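Local coordinates for protein putative glucarate dehydratase (Pseudomonas fluorescens, PDB 4IT1) that probably catalyses the magnesium-dependent dehydration of D-glucarate to 5-dehydro-4-deoxy-D-glucarate, as a member of the mandelate racemase/muconate lactonizing enzyme family, at residues A[93-98]-A[135-140]; A[171-176]-A[183-188]; A[268-273]-A[286-291]. All coordinates share one frame; numbering follows the deposited sequence.

Contact 1: A[93-98]-A[135-140]; sequences FNLNQL and AFEVAF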
ATOM      1  N   PHE A  93       2.016 -16.802   6.426  1.00 73.11           N
ATOM      2  CA  PHE A  93       1.530 -15.976   5.327  1.00 78.02           C
ATOM      3  C   PHE A  93       0.324 -15.163   5.764  1.00 83.21           C
ATOM      4  O   PHE A  93       0.083 -14.070   5.242  1.00 82.49           O
ATOM      5  CB  PHE A  93       1.171 -16.840   4.114  1.00 82.81           C
ATOM      6  CG  PHE A  93       2.369 -17.386   3.394  1.00 90.75           C
ATOM      7  CD1 PHE A  93       2.970 -16.659   2.374  1.00 86.67           C
ATOM      8  CD2 PHE A  93       2.908 -18.619   3.747  1.00 96.66           C
ATOM      9  CE1 PHE A  93       4.082 -17.155   1.717  1.00 89.67           C
ATOM     10  CE2 PHE A  93       4.021 -19.119   3.095  1.00 95.84           C
ATOM     11  CZ  PHE A  93       4.608 -18.387   2.076  1.00 96.30           C
ATOM     12  N   ASN A  94      -0.428 -15.703   6.724  1.00 81.70           N
ATOM     13  CA  ASN A  94      -1.614 -15.038   7.249  1.00 78.02           C
ATOM     14  C   ASN A  94      -1.239 -13.899   8.193  1.00 76.83           C
ATOM     15  O   ASN A  94      -1.371 -14.014   9.412  1.00 70.75           O
ATOM     16  CB  ASN A  94      -2.539 -16.041   7.938  1.00 74.76           C
ATOM     17  CG  ASN A  94      -3.978 -15.565   7.997  1.00 76.53           C
ATOM     18  OD1 ASN A  94      -4.268 -14.374   7.860  1.00 84.35           O
ATOM     19  ND2 ASN A  94      -4.891 -16.499   8.209  1.00 56.63           N
ATOM     20  N   LEU A  95      -0.759 -12.805   7.607  1.00 70.56           N
ATOM     21  CA  LEU A  95      -0.372 -11.617   8.354  1.00 56.96           C
ATOM     22  C   LEU A  95      -1.578 -10.829   8.865  1.00 61.85           C
ATOM     23  O   LEU A  95      -1.474 -10.121   9.864  1.00 62.12           O
ATOM     24  CB  LEU A  95       0.529 -10.727   7.503  1.00 61.55           C
ATOM     25  CG  LEU A  95       1.997 -11.136   7.371  1.00 53.45           C
ATOM     26  CD1 LEU A  95       2.628 -10.427   6.193  1.00 57.02           C
ATOM     27  CD2 LEU A  95       2.773 -10.831   8.638  1.00 48.62           C
ATOM     28  N   ASN A  96      -2.716 -10.953   8.182  1.00 56.19           N
ATOM     29  CA  ASN A  96      -3.967 -10.359   8.661  1.00 67.38           C
ATOM     30  C   ASN A  96      -4.449 -10.966   9.986  1.00 78.37           C
ATOM     31  O   ASN A  96      -5.009 -10.260  10.831  1.00 79.53           O
ATOM     32  CB  ASN A  96      -5.060 -10.443   7.590  1.00 64.73           C
ATOM     33  CG  ASN A  96      -4.830  -9.471   6.443  1.00 71.51           C
ATOM     34  OD1 ASN A  96      -4.121  -8.473   6.591  1.00 67.66           O
ATOM     35  ND2 ASN A  96      -5.424  -9.762   5.288  1.00 58.79           N
ATOM     36  N   GLN A  97      -4.232 -12.273  10.149  1.00 77.74           N
ATOM     37  CA  GLN A  97      -4.416 -12.958  11.431  1.00 74.70           C
ATOM     38  C   GLN A  97      -3.475 -12.345  12.466  1.00 63.68           C
ATOM     39  O   GLN A  97      -3.923 -11.914  13.527  1.00 68.86           O
ATOM     40  CB  GLN A  97      -4.145 -14.461  11.284  1.00 78.99           C
ATOM     41  CG  GLN A  97      -4.183 -15.276  12.570  1.00 69.99           C
ATOM     42  CD  GLN A  97      -5.569 -15.794  12.898  1.00 86.25           C
ATOM     43  OE1 GLN A  97      -6.412 -15.069  13.437  1.00 82.50           O
ATOM     44  NE2 GLN A  97      -5.810 -17.065  12.582  1.00 73.64           N
ATOM     45  N   LEU A  98      -2.181 -12.293  12.142  1.00 56.21           N
ATOM     46  CA  LEU A  98      -1.175 -11.680  13.020  1.00 60.04           C
ATOM     47  C   LEU A  98      -1.549 -10.269  13.499  1.00 64.53           C
ATOM     48  O   LEU A  98      -1.271  -9.914  14.647  1.00 68.83           O
ATOM     49  CB  LEU A  98       0.210 -11.654  12.359  1.00 47.72           C
ATOM     50  CG  LEU A  98       1.287 -10.834  13.094  1.00 56.82           C
ATOM     51  CD1 LEU A  98       1.667 -11.476  14.421  1.00 62.15           C
ATOM     52  CD2 LEU A  98       2.533 -10.599  12.259  1.00 51.77           C
ATOM     53  N   ALA A 135       7.379  -5.719  14.566  1.00 65.54           N
ATOM     54  CA  ALA A 135       8.420  -6.570  15.147  1.00 62.65           C
ATOM     55  C   ALA A 135       8.376  -7.991  14.570  1.00 63.77           C
ATOM     56  O   ALA A 135       9.406  -8.540  14.157  1.00 57.37           O
ATOM     57  CB  ALA A 135       8.297  -6.599  16.662  1.00 65.91           C
ATOM     58  N   PHE A 136       7.171  -8.557  14.523  1.00 56.83           N
ATOM     59  CA  PHE A 136       6.963  -9.909  14.036  1.00 60.87           C
ATOM     60  C   PHE A 136       6.754  -9.996  12.520  1.00 69.31           C
ATOM     61  O   PHE A 136       7.182 -10.972  11.895  1.00 61.97           O
ATOM     62  CB  PHE A 136       5.814 -10.573  14.795  1.00 61.15           C
ATOM     63  CG  PHE A 136       6.101 -10.770  16.259  1.00 77.00           C
ATOM     64  CD1 PHE A 136       7.205 -11.514  16.674  1.00 78.99           C
ATOM     65  CD2 PHE A 136       5.276 -10.209  17.227  1.00 85.79           C
ATOM     66  CE1 PHE A 136       7.478 -11.695  18.023  1.00 84.00           C
ATOM     67  CE2 PHE A 136       5.541 -10.389  18.579  1.00 85.95           C
ATOM     68  CZ  PHE A 136       6.643 -11.133  18.977  1.00 89.82           C
ATOM     69  N   GLU A 137       6.106  -8.981  11.940  1.00 67.32           N
ATOM     70  CA  GLU A 137       5.888  -8.908  10.488  1.00 66.10           C
ATOM     71  C   GLU A 137       7.185  -9.173   9.727  1.00 56.63           C
ATOM     72  O   GLU A 137       7.212 -10.004   8.820  1.00 56.51           O
ATOM     73  CB  GLU A 137       5.286  -7.548  10.086  1.00 62.89           C
ATOM     74  CG  GLU A 137       4.745  -7.477   8.658  1.00 54.70           C
ATOM     75  CD  GLU A 137       5.539  -6.547   7.736  1.00 58.07           C
ATOM     76  OE1 GLU A 137       6.696  -6.186   8.046  1.00 55.31           O
ATOM     77  OE2 GLU A 137       4.999  -6.171   6.675  1.00 60.61           O
ATOM     78  N   VAL A 138       8.254  -8.482  10.121  1.00 50.28           N
ATOM     79  CA  VAL A 138       9.568  -8.658   9.512  1.00 57.52           C
ATOM     80  C   VAL A 138      10.006 -10.124   9.576  1.00 67.07           C
ATOM     81  O   VAL A 138      10.404 -10.695   8.561  1.00 68.77           O
ATOM     82  CB  VAL A 138      10.617  -7.707  10.139  1.00 54.54           C
ATOM     83  CG1 VAL A 138      12.026  -8.023   9.652  1.00 46.46           C
ATOM     84  CG2 VAL A 138      10.264  -6.258   9.828  1.00 46.38           C
ATOM     85  N   ALA A 139       9.894 -10.738  10.752  1.00 71.00           N
ATOM     86  CA  ALA A 139      10.281 -12.137  10.932  1.00 61.77           C
ATOM     87  C   ALA A 139       9.418 -13.093  10.115  1.00 66.05           C
ATOM     88  O   ALA A 139       9.935 -14.047   9.533  1.00 74.55           O
ATOM     89  CB  ALA A 139      10.257 -12.509  12.403  1.00 69.74           C
ATOM     90  N   PHE A 140       8.110 -12.830  10.076  1.00 61.27           N
ATOM     91  CA  PHE A 140       7.171 -13.573   9.229  1.00 59.65           C
ATOM     92  C   PHE A 140       7.536 -13.516   7.741  1.00 67.33           C
ATOM     93  O   PHE A 140       7.348 -14.493   7.015  1.00 64.58           O
ATOM     94  CB  PHE A 140       5.764 -13.006   9.381  1.00 60.36           C
ATOM     95  CG  PHE A 140       4.945 -13.648  10.459  1.00 58.07           C
ATOM     96  CD1 PHE A 140       5.381 -13.668  11.780  1.00 59.25           C
ATOM     97  CD2 PHE A 140       3.697 -14.185  10.159  1.00 55.35           C
ATOM     98  CE1 PHE A 140       4.597 -14.241  12.774  1.00 55.00           C
ATOM     99  CE2 PHE A 140       2.911 -14.761  11.146  1.00 55.61           C
ATOM    100  CZ  PHE A 140       3.359 -14.782  12.456  1.00 52.83           C
TER

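Contact 2: A[171-176]-A[183-188]; sequences FFKYAQ and KPDNWG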
ATOM      1  N   PHE A 171      26.881  13.401  15.651  1.00 57.22           N
ATOM      2  CA  PHE A 171      26.412  13.821  16.967  1.00 59.98           C
ATOM      3  C   PHE A 171      27.467  14.651  17.668  1.00 58.70           C
ATOM      4  O   PHE A 171      28.664  14.403  17.513  1.00 63.89           O
ATOM      5  CB  PHE A 171      26.159  12.603  17.848  1.00 53.10           C
ATOM      6  CG  PHE A 171      24.923  11.845  17.498  1.00 57.89           C
ATOM      7  CD1 PHE A 171      24.939  10.886  16.492  1.00 56.70           C
ATOM      8  CD2 PHE A 171      23.739  12.067  18.196  1.00 58.95           C
ATOM      9  CE1 PHE A 171      23.795  10.168  16.176  1.00 58.17           C
ATOM     10  CE2 PHE A 171      22.590  11.350  17.887  1.00 63.78           C
ATOM     11  CZ  PHE A 171      22.616  10.401  16.872  1.00 69.56           C
ATOM     12  N   PHE A 172      27.025  15.623  18.456  1.00 52.78           N
ATOM     13  CA  PHE A 172      27.875  16.158  19.502  1.00 53.97           C
ATOM     14  C   PHE A 172      27.917  15.114  20.617  1.00 61.37           C
ATOM     15  O   PHE A 172      26.948  14.372  20.820  1.00 49.21           O
ATOM     16  CB  PHE A 172      27.355  17.496  20.003  1.00 50.30           C
ATOM     17  CG  PHE A 172      27.330  18.561  18.945  1.00 61.62           C
ATOM     18  CD1 PHE A 172      28.479  19.284  18.638  1.00 60.23           C
ATOM     19  CD2 PHE A 172      26.162  18.836  18.239  1.00 58.77           C
ATOM     20  CE1 PHE A 172      28.465  20.270  17.655  1.00 65.70           C
ATOM     21  CE2 PHE A 172      26.141  19.823  17.260  1.00 66.69           C
ATOM     22  CZ  PHE A 172      27.294  20.541  16.966  1.00 64.95           C
ATOM     23  N   LYS A 173      29.059  15.014  21.293  1.00 63.40           N
ATOM     24  CA  LYS A 173      29.228  14.049  22.373  1.00 62.17           C
ATOM     25  C   LYS A 173      30.259  14.536  23.381  1.00 60.72           C
ATOM     26  O   LYS A 173      31.097  15.385  23.058  1.00 62.31           O
ATOM     27  CB  LYS A 173      29.598  12.653  21.829  1.00 66.45           C
ATOM     28  CG  LYS A 173      31.000  12.528  21.220  1.00 69.36           C
ATOM     29  CD  LYS A 173      31.218  11.181  20.534  1.00 61.56           C
ATOM     30  CE  LYS A 173      31.383  10.029  21.522  1.00 59.16           C
ATOM     31  NZ  LYS A 173      32.589  10.177  22.391  1.00 54.42           N
ATOM     32  N   TYR A 174      30.170  14.019  24.607  1.00 64.81           N
ATOM     33  CA  TYR A 174      31.223  14.198  25.605  1.00 73.54           C
ATOM     34  C   TYR A 174      32.290  13.136  25.361  1.00 73.97           C
ATOM     35  O   TYR A 174      32.025  12.126  24.700  1.00 71.49           O
ATOM     36  CB  TYR A 174      30.680  14.069  27.040  1.00 65.12           C
ATOM     37  CG  TYR A 174      29.753  15.184  27.492  1.00 69.83           C
ATOM     38  CD1 TYR A 174      29.995  16.517  27.145  1.00 71.99           C
ATOM     39  CD2 TYR A 174      28.649  14.908  28.301  1.00 69.55           C
ATOM     40  CE1 TYR A 174      29.149  17.534  27.567  1.00 75.25           C
ATOM     41  CE2 TYR A 174      27.799  15.921  28.733  1.00 77.73           C
ATOM     42  CZ  TYR A 174      28.052  17.230  28.362  1.00 72.44           C
ATOM     43  OH  TYR A 174      27.214  18.239  28.783  1.00 66.66           O
ATOM     44  N   ALA A 175      33.484  13.360  25.902  1.00 74.20           N
ATOM     45  CA  ALA A 175      34.581  12.404  25.779  1.00 72.29           C
ATOM     46  C   ALA A 175      34.226  11.059  26.416  1.00 68.84           C
ATOM     47  O   ALA A 175      34.577  10.002  25.894  1.00 65.27           O
ATOM     48  CB  ALA A 175      35.849  12.975  26.399  1.00 72.28           C
ATOM     49  N   GLN A 176      33.507  11.107  27.534  1.00 75.25           N
ATOM     50  CA  GLN A 176      33.176   9.900  28.288  1.00 72.42           C
ATOM     51  C   GLN A 176      31.881  10.041  29.081  1.00 67.51           C
ATOM     52  O   GLN A 176      31.486  11.150  29.461  1.00 67.21           O
ATOM     53  CB  GLN A 176      34.318   9.546  29.252  1.00 73.32           C
ATOM     54  CG  GLN A 176      34.743  10.697  30.154  1.00 80.85           C
ATOM     55  CD  GLN A 176      35.634  10.261  31.302  1.00 94.68           C
ATOM     56  OE1 GLN A 176      36.769  10.722  31.423  1.00 98.56           O
ATOM     57  NE2 GLN A 176      35.122   9.377  32.158  1.00 85.95           N
ATOM     58  N   LYS A 183      35.765   1.213  29.535  1.00 74.20           N
ATOM     59  CA  LYS A 183      36.694   2.143  28.891  1.00 82.76           C
ATOM     60  C   LYS A 183      35.934   3.113  27.974  1.00 79.74           C
ATOM     61  O   LYS A 183      35.004   2.699  27.272  1.00 67.00           O
ATOM     62  CB  LYS A 183      37.760   1.382  28.085  1.00 80.42           C
ATOM     63  CG  LYS A 183      39.002   2.204  27.743  1.00 87.62           C
ATOM     64  CD  LYS A 183      39.574   1.876  26.366  1.00 92.76           C
ATOM     65  CE  LYS A 183      40.628   0.776  26.404  1.00 98.93           C
ATOM     66  NZ  LYS A 183      40.052  -0.580  26.636  1.00104.39           N
ATOM     67  N   PRO A 184      36.319   4.407  27.990  1.00 76.51           N
ATOM     68  CA  PRO A 184      35.771   5.387  27.045  1.00 85.03           C
ATOM     69  C   PRO A 184      35.907   4.951  25.579  1.00 91.15           C
ATOM     70  O   PRO A 184      36.891   4.299  25.211  1.00 91.77           O
ATOM     71  CB  PRO A 184      36.625   6.631  27.305  1.00 72.52           C
ATOM     72  CG  PRO A 184      37.005   6.519  28.738  1.00 79.35           C
ATOM     73  CD  PRO A 184      37.186   5.048  28.998  1.00 80.45           C
ATOM     74  N   ASP A 185      34.913   5.309  24.764  1.00 95.24           N
ATOM     75  CA  ASP A 185      34.914   5.028  23.323  1.00 84.66           C
ATOM     76  C   ASP A 185      36.091   5.729  22.641  1.00 77.10           C
ATOM     77  O   ASP A 185      36.637   6.696  23.176  1.00 68.08           O
ATOM     78  CB  ASP A 185      33.576   5.458  22.688  1.00 75.60           C
ATOM     79  CG  ASP A 185      33.372   6.978  22.695  1.00 79.24           C
ATOM     80  OD1 ASP A 185      34.096   7.693  21.974  1.00 73.31           O
ATOM     81  OD2 ASP A 185      32.475   7.464  23.415  1.00 86.96           O
ATOM     82  N   ASN A 186      36.469   5.248  21.459  1.00 80.64           N
ATOM     83  CA  ASN A 186      37.618   5.806  20.728  1.00 82.08           C
ATOM     84  C   ASN A 186      37.368   7.140  20.000  1.00 84.63           C
ATOM     85  O   ASN A 186      38.322   7.774  19.523  1.00 72.27           O
ATOM     86  CB  ASN A 186      38.209   4.760  19.767  1.00 80.60           C
ATOM     87  CG  ASN A 186      37.151   3.854  19.153  1.00 90.60           C
ATOM     88  OD1 ASN A 186      36.016   4.269  18.911  1.00 94.34           O
ATOM     89  ND2 ASN A 186      37.523   2.604  18.900  1.00 81.85           N
ATOM     90  N   TRP A 187      36.099   7.563  19.934  1.00 75.53           N
ATOM     91  CA  TRP A 187      35.689   8.779  19.203  1.00 61.66           C
ATOM     92  C   TRP A 187      36.208  10.090  19.808  1.00 57.36           C
ATOM     93  O   TRP A 187      36.454  11.058  19.083  1.00 50.98           O
ATOM     94  CB  TRP A 187      34.155   8.864  19.078  1.00 61.98           C
ATOM     95  CG  TRP A 187      33.503   7.739  18.313  1.00 52.79           C
ATOM     96  CD1 TRP A 187      33.055   6.550  18.818  1.00 52.85           C
ATOM     97  CD2 TRP A 187      33.219   7.710  16.909  1.00 51.58           C
ATOM     98  NE1 TRP A 187      32.522   5.775  17.814  1.00 46.22           N
ATOM     99  CE2 TRP A 187      32.606   6.468  16.633  1.00 49.00           C
ATOM    100  CE3 TRP A 187      33.439   8.610  15.852  1.00 51.29           C
ATOM    101  CZ2 TRP A 187      32.205   6.102  15.342  1.00 60.70           C
ATOM    102  CZ3 TRP A 187      33.033   8.250  14.575  1.00 57.43           C
ATOM    103  CH2 TRP A 187      32.425   7.003  14.331  1.00 57.25           C
ATOM    104  N   GLY A 188      36.359  10.134  21.129  1.00 63.71           N
ATOM    105  CA  GLY A 188      36.713  11.382  21.810  1.00 66.12           C
ATOM    106  C   GLY A 188      35.526  12.333  21.856  1.00 74.28           C
ATOM    107  O   GLY A 188      34.415  11.973  21.453  1.00 71.36           O
TER

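Contact 3: A[268-273]-A[286-291]; sequences EDPTPG and LPLATN. With MG (magnesium ion), chain E.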
ATOM      1  N   GLU A 268      15.185  18.884   9.000  1.00 42.88           N
ATOM      2  CA  GLU A 268      14.302  17.917   9.639  1.00 40.71           C
ATOM      3  C   GLU A 268      13.795  18.425  10.984  1.00 38.66           C
ATOM      4  O   GLU A 268      14.572  18.687  11.837  1.00 38.04           O
ATOM      5  CB  GLU A 268      15.024  16.589   9.845  1.00 40.94           C
ATOM      6  CG  GLU A 268      14.139  15.464  10.365  1.00 50.74           C
ATOM      7  CD  GLU A 268      14.884  14.304  10.993  1.00 55.67           C
ATOM      8  OE1 GLU A 268      16.027  14.042  10.636  1.00 62.69           O
ATOM      9  OE2 GLU A 268      14.321  13.625  11.850  1.00 58.20           O
ATOM     10  N   ASP A 269      12.492  18.569  11.152  1.00 41.62           N
ATOM     11  CA  ASP A 269      11.894  18.979  12.448  1.00 44.23           C
ATOM     12  C   ASP A 269      12.666  20.094  13.148  1.00 40.43           C
ATOM     13  O   ASP A 269      13.146  19.905  14.262  1.00 41.32           O
ATOM     14  CB  ASP A 269      11.796  17.785  13.410  1.00 34.26           C
ATOM     15  CG  ASP A 269      10.868  16.717  12.908  1.00 41.52           C
ATOM     16  OD1 ASP A 269       9.749  17.069  12.483  1.00 37.44           O
ATOM     17  OD2 ASP A 269      11.256  15.527  12.924  1.00 41.03           O
ATOM     18  N   PRO A 270      12.822  21.254  12.494  1.00 42.36           N
ATOM     19  CA  PRO A 270      13.512  22.300  13.247  1.00 41.77           C
ATOM     20  C   PRO A 270      12.659  22.904  14.371  1.00 42.52           C
ATOM     21  O   PRO A 270      13.205  23.416  15.345  1.00 40.03           O
ATOM     22  CB  PRO A 270      13.821  23.355  12.182  1.00 38.47           C
ATOM     23  CG  PRO A 270      12.845  23.102  11.083  1.00 37.05           C
ATOM     24  CD  PRO A 270      12.604  21.625  11.085  1.00 43.06           C
ATOM     25  N   THR A 271      11.338  22.842  14.217  1.00 43.04           N
ATOM     26  CA  THR A 271      10.394  23.526  15.101  1.00 37.92           C
ATOM     27  C   THR A 271       9.204  22.598  15.416  1.00 37.50           C
ATOM     28  O   THR A 271       8.787  21.824  14.558  1.00 41.38           O
ATOM     29  CB  THR A 271       9.974  24.881  14.486  1.00 40.42           C
ATOM     30  OG1 THR A 271       9.479  25.758  15.502  1.00 42.63           O
ATOM     31  CG2 THR A 271       8.947  24.719  13.388  1.00 35.93           C
ATOM     32  N   PRO A 272       8.667  22.642  16.652  1.00 40.70           N
ATOM     33  CA  PRO A 272       7.706  21.585  17.000  1.00 43.56           C
ATOM     34  C   PRO A 272       6.287  21.788  16.442  1.00 42.04           C
ATOM     35  O   PRO A 272       5.885  22.918  16.163  1.00 42.68           O
ATOM     36  CB  PRO A 272       7.706  21.606  18.527  1.00 42.32           C
ATOM     37  CG  PRO A 272       8.037  23.022  18.883  1.00 49.70           C
ATOM     38  CD  PRO A 272       8.838  23.616  17.748  1.00 46.24           C
ATOM     39  N   GLY A 273       5.564  20.685  16.252  1.00 44.56           N
ATOM     40  CA  GLY A 273       4.149  20.727  15.878  1.00 40.79           C
ATOM     41  C   GLY A 273       3.829  20.899  14.400  1.00 44.19           C
ATOM     42  O   GLY A 273       4.559  21.562  13.657  1.00 38.60           O
ATOM     43  N   LEU A 286      11.291  26.810   2.726  1.00 51.79           N
ATOM     44  CA  LEU A 286      12.291  25.751   2.950  1.00 49.47           C
ATOM     45  C   LEU A 286      11.724  24.328   2.952  1.00 54.52           C
ATOM     46  O   LEU A 286      10.571  24.118   3.365  1.00 49.31           O
ATOM     47  CB  LEU A 286      13.051  26.002   4.245  1.00 54.36           C
ATOM     48  CG  LEU A 286      14.065  27.144   4.183  1.00 71.88           C
ATOM     49  CD1 LEU A 286      14.589  27.442   5.579  1.00 68.08           C
ATOM     50  CD2 LEU A 286      15.205  26.833   3.218  1.00 62.09           C
ATOM     51  N   PRO A 287      12.531  23.345   2.488  1.00 51.02           N
ATOM     52  CA  PRO A 287      12.085  21.949   2.494  1.00 52.33           C
ATOM     53  C   PRO A 287      12.180  21.337   3.890  1.00 52.52           C
ATOM     54  O   PRO A 287      13.286  21.111   4.410  1.00 44.66           O
ATOM     55  CB  PRO A 287      13.057  21.244   1.526  1.00 48.33           C
ATOM     56  CG  PRO A 287      14.093  22.264   1.143  1.00 48.73           C
ATOM     57  CD  PRO A 287      13.923  23.471   2.015  1.00 48.48           C
ATOM     58  N   LEU A 288      11.020  21.080   4.492  1.00 51.15           N
ATOM     59  CA  LEU A 288      10.970  20.528   5.843  1.00 44.35           C
ATOM     60  C   LEU A 288      10.676  19.041   5.834  1.00 37.19           C
ATOM     61  O   LEU A 288       9.751  18.571   5.161  1.00 44.39           O
ATOM     62  CB  LEU A 288       9.978  21.288   6.718  1.00 39.88           C
ATOM     63  CG  LEU A 288      10.169  22.807   6.778  1.00 48.33           C
ATOM     64  CD1 LEU A 288       9.115  23.435   7.674  1.00 46.63           C
ATOM     65  CD2 LEU A 288      11.570  23.187   7.241  1.00 49.81           C
ATOM     66  N   ALA A 289      11.497  18.309   6.578  1.00 33.33           N
ATOM     67  CA  ALA A 289      11.348  16.875   6.747  1.00 36.39           C
ATOM     68  C   ALA A 289      10.925  16.609   8.185  1.00 40.96           C
ATOM     69  O   ALA A 289      11.145  17.454   9.062  1.00 40.19           O
ATOM     70  CB  ALA A 289      12.669  16.174   6.459  1.00 35.10           C
ATOM     71  N   THR A 290      10.332  15.441   8.429  1.00 38.61           N
ATOM     72  CA  THR A 290       9.920  15.081   9.781  1.00 38.96           C
ATOM     73  C   THR A 290      10.003  13.590  10.071  1.00 34.82           C
ATOM     74  O   THR A 290       9.793  12.758   9.197  1.00 35.42           O
ATOM     75  CB  THR A 290       8.465  15.537  10.079  1.00 38.37           C
ATOM     76  OG1 THR A 290       8.207  15.431  11.489  1.00 35.46           O
ATOM     77  CG2 THR A 290       7.455  14.685   9.332  1.00 32.93           C
ATOM     78  N   ASN A 291      10.311  13.263  11.317  1.00 42.21           N
ATOM     79  CA  ASN A 291       9.867  11.993  11.876  1.00 44.10           C
ATOM     80  C   ASN A 291       9.282  12.188  13.285  1.00 44.81           C
ATOM     81  O   ASN A 291       9.427  11.344  14.172  1.00 47.94           O
ATOM     82  CB  ASN A 291      10.932  10.887  11.759  1.00 41.36           C
ATOM     83  CG  ASN A 291      12.220  11.186  12.504  1.00 41.68           C
ATOM     84  OD1 ASN A 291      12.388  12.225  13.146  1.00 47.15           O
ATOM     85  ND2 ASN A 291      13.152  10.246  12.420  1.00 55.23           N
TER
HETATM   86 MG    MG E 501      14.350  12.911  13.822  1.00 53.20          MG
HETATM   87  O   HOH W   1      13.249  14.720  14.252  1.00 41.55           O
HETATM   88  O   HOH W   2      15.446  11.130  13.639  1.00 44.79           O
HETATM   89  O   HOH W   3      13.946  12.361  15.750  1.00 55.88           O

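Contact 1: A[93-98]-A[135-140]
Leu-95 and Leu-98, on the first turn of helix 95-107, pack against Phe-136, Glu-137 and Phe-140 of helix 128-148, a helix-helix contact within the N-terminal domain, the capping domain of mandelate racemase family enzymes. Leu-98 lays its CD2 over the middle of the Phe-140 ring, 4.0 Å from the centroid and 3° off the ring normal, a CH-pi contact. That placement follows from its CG lying anti to the backbone N (chi1 171°), which carries the branch toward helix 128-148. The same methyl meets the backbone of the helix, with CD2 of Leu-98 3.9 Å from N of Glu-137, and touches CB of Phe-136. CD1 of Leu-98 lies nearest CZ of the Phe-140 ring, at 4.2 Å. Leu-95 and Phe-140 run alongside each other in opposing senses; CD2 of Leu-95 lies 3.8 Å from both CB and ring atom CD2 of Phe-140, oblique to the ring, and 3.9 Å from CG of Glu-137. Asn-94 is the N-cap of helix 95-107: its OD1 accepts from N of Gln-97 at 3.1 Å, the donor standing above the carbonyl plane. The carboxylate of Glu-137 turns elsewhere and accepts from the backbone N of Leu-322 and Arg-323. Phe-136 continues the apolar layer onto helix 74-87 and strand 50-60, while ND2 of Asn-96 hydrogen-bonds O of Gly-158 and O of Ala-360, both of the second subunit.

Contact 2: A[171-176]-A[183-188]
The carboxylate of Asp-185 takes the ammonium of Lys-173 between its two oxygens, each using its syn lone pair, so that NZ of Lys-173 sits in the fork, 2.9 Å from OD1 and 2.9 Å from OD2 of Asp-185. The other flat group is the Trp-187 indole, which has CG of Asp-185 at its edge, in the ring plane. CE of Lys-173 passes the indole obliquely, 3.9 Å from CB of Trp-187, and the two side chains cross at about a right angle. Beyond the two segments the indole makes a cation-pi contact with Arg-202 and meets the ring of Trp-374.

Lys-173 reaches the fork by a bent route: CG stands between the backbone N and the carbonyl carbon (chi1 70°), and the chain turns again at chi3 and chi4. The ammonium is then gripped by two carbonyls as well. NZ of Lys-173 donates to O of Gly-188 at 2.7 Å, from well above that carbonyl plane, and to O of its neighbour Tyr-174 at 3.1 Å. Four oxygens thus gather round one buried ammonium, more than its three hydrogens can serve singly. OD1 of Asp-185 is held further by weak bonds from the backbone N of Trp-187 and of Gly-188, which should steady the carboxylate. At the solvent side CB of Gln-176 touches CG of Pro-184 at 4.1 Å, and the backbone of Ala-175 lies beside that of Gly-188. The result is a loop closed on itself by a salt bridge from a buried lysine to a partly exposed aspartate, between strand 163-170 and helix 193-207 of the enolase-type barrel.

Contact 3: A[268-273]-A[286-291]
Glu-268, the last residue of strand 266-268, and Asn-291, just past the end of the parallel strand 288-290, hold the magnesium site at the mouth of the enolase-type barrel; helix 274-284 links the two strands as a beta-alpha-beta unit. Glu-268 binds the magnesium through OE2 at 2.1 Å, and Asn-291 through OD1 at 2.2 Å. The carboxylate and amide planes stand 80° apart, and the two oxygens are close because they share the metal. The side chain of Glu-268 is extended (chi1 -174°, chi2 -161°), which carries OE2 out to the ion. Asp-243 and three waters complete six ligands.

Next along the chain, N of Asp-269 donates to O of Ala-289 at 2.7 Å, continuing the strand pairing. The carboxylate of Asp-269 spans the neighbouring backbone: OD2 takes the N-H of Asn-291 at 2.9 Å on its syn side, while OG1 of Thr-290 donates to OD1 in a bond modelled so short that its length is doubtful. OG1 of Thr-290 in turn accepts from the backbone N of Met-292 and Val-293. Toward the start of strand 288-290, CG of Pro-270 touches CD2 of Leu-288 at 4.0 Å.

Of the magnesium's waters, water 1 donates to OD2 of Asp-269 and water 2 accepts from ND2 of Asn-291. Asp-269 is a second-shell residue, consistent with its fixing both a metal-bound water and the backbone N-H of Asn-291.

Contacts 1 and 3 are buried, whereas contact 2 lies at the surface, although its lysine is buried. Contact 1 joins two helices of the N-terminal domain mainly by apolar packing, with no hydrogen bond across; contacts 2 and 3 belong to the barrel, and both rely on carboxylates. In 171-176 with 183-188 the carboxylate is paired with an ammonium, and the bond closes a loop. In 268-273 with 286-291 the carboxylates serve a metal and its waters. Contacts 2 and 3 come within about 10 Å at their nearest atoms; the side chain of Lys-173 is about 10 Å from that of Lys-215, the predicted proton acceptor. Contact 1 lies away from these sites.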